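Local coordinates for protein glucosamine--fructose-6-phosphate aminotransferase [isomerizing] (Francisella tularensis subsp. tularensis, PDB 3TBF) that makes glucosamine 6-phosphate from fructose 6-phosphate and glutamine as a full-length enzyme, this C-terminal fragment of two SIS domains probably carrying the isomerase half, at residues G131-N137 with S147-T153; L249-I255 with V351-T357. All coordinates share one frame; numbering follows the deposited sequence.

Contact 1 (G131-N137 with S147-T153); sequences GSMCICN and SDIAFMT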
loop_
_atom_site.group_PDB
_atom_site.type_symbol
_atom_site.label_atom_id
_atom_site.label_comp_id
_atom_site.label_asym_id
_atom_site.label_seq_id
_atom_site.Cartn_x
_atom_site.Cartn_y
_atom_site.Cartn_z
ATOM N N GLY A 131 11.540 -18.369 13.575
ATOM C CA GLY A 131 11.428 -19.406 12.547
ATOM C C GLY A 131 10.665 -18.952 11.317
ATOM O O GLY A 131 10.326 -17.779 11.193
ATOM N N SER A 132 10.405 -19.881 10.408
ATOM C CA SER A 132 9.723 -19.571 9.151
ATOM C C SER A 132 8.618 -20.578 8.813
ATOM O O SER A 132 8.677 -21.762 9.183
ATOM C CB SER A 132 10.723 -19.524 7.999
ATOM O OG SER A 132 11.500 -20.709 7.972
HETATM N N MSE A 133 7.613 -20.088 8.097
HETATM C CA MSE A 133 6.524 -20.915 7.629
HETATM C C MSE A 133 6.204 -20.502 6.226
HETATM O O MSE A 133 6.125 -19.344 5.945
HETATM C CB MSE A 133 5.283 -20.739 8.487
HETATM C CG MSE A 133 4.073 -21.506 7.929
HETATM SE SE MSE A 133 2.531 -21.422 9.095
HETATM C CE MSE A 133 1.800 -19.637 8.547
ATOM N N CYS A 134 5.987 -21.459 5.357
ATOM C CA CYS A 134 5.582 -21.180 4.008
ATOM C C CYS A 134 4.149 -21.573 3.779
ATOM O O CYS A 134 3.752 -22.675 4.117
ATOM C CB CYS A 134 6.414 -21.991 3.016
ATOM S SG CYS A 134 5.907 -21.480 1.336
ATOM N N ILE A 135 3.372 -20.688 3.181
ATOM C CA ILE A 135 2.068 -21.081 2.635
ATOM C C ILE A 135 2.252 -21.301 1.145
ATOM O O ILE A 135 2.344 -20.339 0.382
ATOM C CB ILE A 135 1.026 -20.017 2.834
ATOM C CG1 ILE A 135 0.971 -19.664 4.302
ATOM C CG2 ILE A 135 -0.337 -20.416 2.256
ATOM C CD1 ILE A 135 -0.274 -19.727 4.823
ATOM N N CYS A 136 2.348 -22.569 0.727
ATOM C CA CYS A 136 2.783 -22.848 -0.667
ATOM C C CYS A 136 1.908 -23.902 -1.287
ATOM O O CYS A 136 1.246 -24.621 -0.580
ATOM C CB CYS A 136 4.289 -23.213 -0.739
ATOM S SG CYS A 136 4.977 -23.720 -2.456
ATOM N N ASN A 137 1.904 -23.954 -2.614
ATOM C CA ASN A 137 1.109 -24.914 -3.382
ATOM C C ASN A 137 1.897 -26.102 -3.989
ATOM O O ASN A 137 1.311 -27.123 -4.340
ATOM C CB ASN A 137 0.356 -24.226 -4.513
ATOM C CG ASN A 137 -0.811 -25.075 -5.014
ATOM O OD1 ASN A 137 -1.627 -25.517 -4.222
ATOM N ND2 ASN A 137 -0.886 -25.290 -6.315
ATOM N N SER A 147 11.932 -23.596 4.508
ATOM C CA SER A 147 11.190 -23.095 5.652
ATOM C C SER A 147 11.143 -24.141 6.770
ATOM O O SER A 147 11.298 -25.319 6.523
ATOM C CB SER A 147 9.759 -22.710 5.237
ATOM O OG SER A 147 9.802 -21.705 4.246
ATOM N N ASP A 148 10.900 -23.711 8.002
ATOM C CA ASP A 148 10.727 -24.660 9.087
ATOM C C ASP A 148 9.453 -25.458 8.947
ATOM O O ASP A 148 9.424 -26.624 9.278
ATOM C CB ASP A 148 10.676 -23.950 10.424
ATOM C CG ASP A 148 11.956 -23.238 10.741
ATOM O OD1 ASP A 148 13.012 -23.690 10.250
ATOM O OD2 ASP A 148 11.900 -22.258 11.491
ATOM N N ILE A 149 8.385 -24.821 8.493
ATOM C CA ILE A 149 7.119 -25.498 8.339
ATOM C C ILE A 149 6.383 -25.001 7.102
ATOM O O ILE A 149 6.533 -23.861 6.682
ATOM C CB ILE A 149 6.277 -25.366 9.622
ATOM C CG1 ILE A 149 6.001 -23.919 10.005
ATOM C CG2 ILE A 149 7.011 -25.958 10.817
ATOM C CD1 ILE A 149 5.079 -23.855 11.235
ATOM N N ALA A 150 5.581 -25.861 6.526
ATOM C CA ALA A 150 4.884 -25.562 5.311
ATOM C C ALA A 150 3.419 -25.948 5.488
ATOM O O ALA A 150 3.112 -27.065 5.801
ATOM C CB ALA A 150 5.481 -26.346 4.186
ATOM N N PHE A 151 2.531 -24.994 5.329
ATOM C CA PHE A 151 1.133 -25.257 5.169
ATOM C C PHE A 151 0.833 -25.277 3.660
ATOM O O PHE A 151 0.983 -24.257 2.986
ATOM C CB PHE A 151 0.308 -24.187 5.841
ATOM C CG PHE A 151 -1.137 -24.443 5.753
ATOM C CD1 PHE A 151 -1.738 -24.743 4.522
ATOM C CD2 PHE A 151 -1.921 -24.448 6.871
ATOM C CE1 PHE A 151 -3.097 -25.016 4.410
ATOM C CE2 PHE A 151 -3.291 -24.752 6.764
ATOM C CZ PHE A 151 -3.866 -25.018 5.518
HETATM N N MSE A 152 0.387 -26.435 3.149
HETATM C CA MSE A 152 0.176 -26.599 1.738
HETATM C C MSE A 152 -1.283 -26.271 1.393
HETATM O O MSE A 152 -2.192 -26.770 2.001
HETATM C CB MSE A 152 0.449 -28.059 1.336
HETATM C CG MSE A 152 1.816 -28.604 1.742
HETATM SE SE MSE A 152 3.286 -27.466 1.076
HETATM C CE MSE A 152 2.914 -27.791 -0.850
ATOM N N THR A 153 -1.481 -25.426 0.399
ATOM C CA THR A 153 -2.763 -25.259 -0.228
ATOM C C THR A 153 -2.982 -26.448 -1.163
ATOM O O THR A 153 -2.069 -27.166 -1.467
ATOM C CB THR A 153 -2.802 -23.950 -1.028
ATOM O OG1 THR A 153 -1.715 -23.953 -1.981
ATOM C CG2 THR A 153 -2.669 -22.733 -0.089
HETATM O O HOH W 1 8.861 -19.010 4.939
HETATM O O HOH W 2 -0.142 -28.696 -2.748
#

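Contact 2 (L249-I255 with V351-T357); sequences LKEISYI and VAIIKGT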
loop_
_atom_site.group_PDB
_atom_site.type_symbol
_atom_site.label_atom_id
_atom_site.label_comp_id
_atom_site.label_asym_id
_atom_site.label_seq_id
_atom_site.Cartn_x
_atom_site.Cartn_y
_atom_site.Cartn_z
ATOM N N LEU A 249 -8.045 -7.451 -13.350
ATOM C CA LEU A 249 -8.541 -6.733 -14.509
ATOM C C LEU A 249 -7.403 -6.167 -15.310
ATOM O O LEU A 249 -7.380 -6.280 -16.526
ATOM C CB LEU A 249 -9.488 -5.609 -14.090
ATOM C CG LEU A 249 -10.225 -4.941 -15.245
ATOM C CD1 LEU A 249 -10.990 -5.968 -15.945
ATOM C CD2 LEU A 249 -11.137 -3.809 -14.733
ATOM N N LYS A 250 -6.445 -5.580 -14.619
ATOM C CA LYS A 250 -5.295 -4.961 -15.234
ATOM C C LYS A 250 -4.455 -6.015 -15.961
ATOM O O LYS A 250 -4.095 -5.855 -17.135
ATOM C CB LYS A 250 -4.508 -4.288 -14.094
ATOM C CG LYS A 250 -3.273 -3.543 -14.423
ATOM C CD LYS A 250 -2.803 -2.660 -13.252
ATOM C CE LYS A 250 -2.971 -3.311 -11.857
ATOM N NZ LYS A 250 -2.317 -2.529 -10.759
ATOM N N GLU A 251 -4.201 -7.113 -15.264
ATOM C CA GLU A 251 -3.294 -8.176 -15.689
ATOM C C GLU A 251 -3.740 -8.865 -16.956
ATOM O O GLU A 251 -2.891 -9.305 -17.707
ATOM C CB GLU A 251 -3.212 -9.257 -14.584
ATOM C CG GLU A 251 -1.938 -10.106 -14.468
ATOM C CD GLU A 251 -1.850 -10.907 -13.111
ATOM O OE1 GLU A 251 -2.861 -11.037 -12.380
ATOM O OE2 GLU A 251 -0.753 -11.413 -12.763
ATOM N N ILE A 252 -5.053 -9.003 -17.181
ATOM C CA ILE A 252 -5.529 -9.699 -18.371
ATOM C C ILE A 252 -6.390 -8.920 -19.358
ATOM O O ILE A 252 -6.507 -9.346 -20.512
ATOM C CB ILE A 252 -6.239 -11.017 -18.014
ATOM C CG1 ILE A 252 -7.657 -10.765 -17.493
ATOM C CG2 ILE A 252 -5.394 -11.831 -17.023
ATOM C CD1 ILE A 252 -8.309 -12.065 -16.909
ATOM N N SER A 253 -6.997 -7.813 -18.942
ATOM C CA SER A 253 -7.676 -6.919 -19.903
ATOM C C SER A 253 -6.850 -5.714 -20.294
ATOM O O SER A 253 -7.175 -5.017 -21.239
ATOM C CB SER A 253 -9.015 -6.434 -19.363
ATOM O OG SER A 253 -8.907 -5.341 -18.494
ATOM N N TYR A 254 -5.789 -5.467 -19.548
ATOM C CA TYR A 254 -4.952 -4.302 -19.734
ATOM C C TYR A 254 -5.638 -2.973 -19.519
ATOM O O TYR A 254 -5.048 -1.994 -19.784
ATOM C CB TYR A 254 -4.280 -4.285 -21.111
ATOM C CG TYR A 254 -3.606 -5.578 -21.476
ATOM C CD1 TYR A 254 -2.979 -6.353 -20.504
ATOM C CD2 TYR A 254 -3.593 -6.028 -22.796
ATOM C CE1 TYR A 254 -2.376 -7.546 -20.830
ATOM C CE2 TYR A 254 -2.972 -7.217 -23.136
ATOM C CZ TYR A 254 -2.372 -7.980 -22.140
ATOM O OH TYR A 254 -1.735 -9.169 -22.444
ATOM N N ILE A 255 -6.849 -2.952 -18.991
ATOM C CA ILE A 255 -7.436 -1.744 -18.454
ATOM C C ILE A 255 -6.625 -1.224 -17.265
ATOM O O ILE A 255 -6.170 -1.996 -16.427
ATOM C CB ILE A 255 -8.853 -1.973 -17.987
ATOM C CG1 ILE A 255 -9.754 -2.283 -19.175
ATOM C CG2 ILE A 255 -9.385 -0.758 -17.333
ATOM C CD1 ILE A 255 -11.209 -2.659 -18.773
ATOM N N VAL A 351 -14.196 -9.465 -19.296
ATOM C CA VAL A 351 -13.770 -8.227 -19.894
ATOM C C VAL A 351 -12.578 -8.522 -20.781
ATOM O O VAL A 351 -12.425 -7.920 -21.843
ATOM C CB VAL A 351 -13.477 -7.206 -18.834
ATOM C CG1 VAL A 351 -12.727 -5.985 -19.399
ATOM C CG2 VAL A 351 -14.780 -6.847 -18.175
ATOM N N ALA A 352 -11.788 -9.516 -20.388
ATOM C CA ALA A 352 -10.656 -9.958 -21.206
ATOM C C ALA A 352 -11.134 -10.512 -22.519
ATOM O O ALA A 352 -10.560 -10.206 -23.567
ATOM C CB ALA A 352 -9.826 -10.998 -20.484
ATOM N N ILE A 353 -12.190 -11.300 -22.486
ATOM C CA ILE A 353 -12.742 -11.826 -23.734
ATOM C C ILE A 353 -13.266 -10.698 -24.643
ATOM O O ILE A 353 -12.914 -10.627 -25.817
ATOM C CB ILE A 353 -13.852 -12.829 -23.506
ATOM C CG1 ILE A 353 -13.319 -14.018 -22.700
ATOM C CG2 ILE A 353 -14.428 -13.317 -24.855
ATOM C CD1 ILE A 353 -12.236 -14.744 -23.347
ATOM N N ILE A 354 -14.074 -9.807 -24.081
ATOM C CA ILE A 354 -14.500 -8.589 -24.787
ATOM C C ILE A 354 -13.340 -7.826 -25.432
ATOM O O ILE A 354 -13.437 -7.402 -26.550
ATOM C CB ILE A 354 -15.208 -7.608 -23.846
ATOM C CG1 ILE A 354 -16.586 -8.144 -23.425
ATOM C CG2 ILE A 354 -15.364 -6.263 -24.512
ATOM C CD1 ILE A 354 -17.649 -8.018 -24.465
ATOM N N LYS A 355 -12.240 -7.656 -24.728
ATOM C CA LYS A 355 -11.079 -6.952 -25.297
ATOM C C LYS A 355 -10.258 -7.856 -26.217
ATOM O O LYS A 355 -9.358 -7.381 -26.880
ATOM C CB LYS A 355 -10.158 -6.429 -24.191
ATOM C CG LYS A 355 -10.786 -5.378 -23.226
ATOM C CD LYS A 355 -10.404 -3.984 -23.626
ATOM C CE LYS A 355 -11.005 -2.941 -22.715
ATOM N NZ LYS A 355 -10.856 -1.561 -23.276
ATOM N N GLY A 356 -10.540 -9.162 -26.238
ATOM C CA GLY A 356 -9.800 -10.076 -27.112
ATOM C C GLY A 356 -8.403 -10.404 -26.625
ATOM O O GLY A 356 -7.549 -10.810 -27.408
ATOM N N THR A 357 -8.164 -10.216 -25.331
ATOM C CA THR A 357 -6.839 -10.475 -24.756
ATOM C C THR A 357 -6.764 -11.908 -24.268
ATOM O O THR A 357 -7.759 -12.623 -24.265
ATOM C CB THR A 357 -6.429 -9.463 -23.636
ATOM O OG1 THR A 357 -7.539 -9.168 -22.781
ATOM C CG2 THR A 357 -5.876 -8.161 -24.255
#

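Contact 1 (G131-N137 with S147-T153)
The carboxylate of Asp148 is met from above its plane, 55° out of it, by the backbone N of Ser132, which donates to OD2 at 3.0 Å. Ser132 returns the bond: its OG, set between its own backbone N and carbonyl carbon (chi1 52°), accepts from the N of Asp148 at 3.1 Å. At the far end the amide of Asn137 is approached at OD1 by Thr153 OG1, 2.7 Å away and tilted 24° from the carbonyl plane; the two side chains cross at about a right angle. OD1 also accepts from Ala155 N, and ND2 donates to Gly156 O. The Phe151 ring leads away from 131-137 onto Ala173 and Ile176 of helix 165-184.

Between these ends the strands run parallel, as the last two of the SIS-domain sheet, joined through helix 142-146 in a beta-alpha-beta unit. Backbone bonds alternate down the pair, among them Cys134 N to Ile149 O (2.8 Å) and Phe151 N to Cys134 O (2.9 Å). On the face with Met133, Ile135, Ile149 and Phe151, Ile149 CG1 rests 3.6 Å from CB of Met133, a selenomethionine; on the other, Cys134, Cys136, Ala150 and Met152, also a selenomethionine, turn to helix 142-146. A water bridges Asn137 O and Thr153 O. Side-chain bonds at both ends thus extend the backbone pairing: the reciprocal Ser132–Asp148 bonds pin the start of strand 149-152 to Ser132, while two donors on OD1 and one acceptor for ND2 would hold the buried Asn137 amide in one orientation.

Contact 2 (L249-I255 with V351-T357)
With chi1 at 41°, Thr357 places OG1 between its own backbone N and carbonyl carbon, aimed at Ile252 O, and leaves CG2 for the Tyr254 ring; Ile252, turned the same way (chi1 77°), lays CG1 3.7 Å from Ala352 CB. The setting is the second SIS domain, where the C-terminal ends of helices 238-253 and 335-355 lie side by side; the axes of their last turns, 249-253 and 351-355, approach to 9.3 Å and are inclined by 31°. Helix 335-355 closes in a Schellman motif, with Gly356 at positive phi and the bonds Gly356 N to Ile353 O and Thr357 N to Ala352 O; this turn brings Thr357 round to the other helix. Its hydroxyl donates to Ile252 O at a modelled 2.5 Å, a very short separation whose exact value is doubtful. Beside it, CG2 sits obliquely against the Tyr254 ring near CE2 (3.3 Å), the two side chains pointing opposite ways as they pass.

Val351 CG1 touches three neighbours: Ser253 CB and Ile255 CD1, both at 3.7 Å, and Leu249 CD1 at 3.9 Å. Leu249 goes on to Thr230 and Phe232 of strand 229-234, tying this apolar cluster to the sheet. The side chains of Lys355 and Ile255 cross at about a right angle, with CE of Lys355 against CG1 of Ile255, while NZ continues to the backbone oxygens of Ser225 and Lys227. Tyr254 also packs on Ala271 of the second subunit, so this helix end borders the dimer interface. Ser253 OG accepts from Ile255 N in an ST turn and itself donates to Leu249 O at 2.7 Å, on the face of that carbonyl opposite to Ser253 N.

Overall arrangement
Contact 1 belongs to the first SIS domain and contact 2 to the second; along the chain contact 1 is complete before contact 2 begins. Their centres are 33 Å apart and their nearest atoms about 15 Å, so they do not touch. Each domain has a five-stranded parallel sheet of order 2-1-3-4-5, consistent with two SIS domains of the same fold in one chain. Contact 1 joins strands 129-136 and 149-152 at one border of the first sheet; contact 2 pairs helices 238-253 and 335-355 beside the second, near strand 229-234. One therefore builds a sheet and the other packs helices, and of the two, contact 2 alone reaches the second subunit.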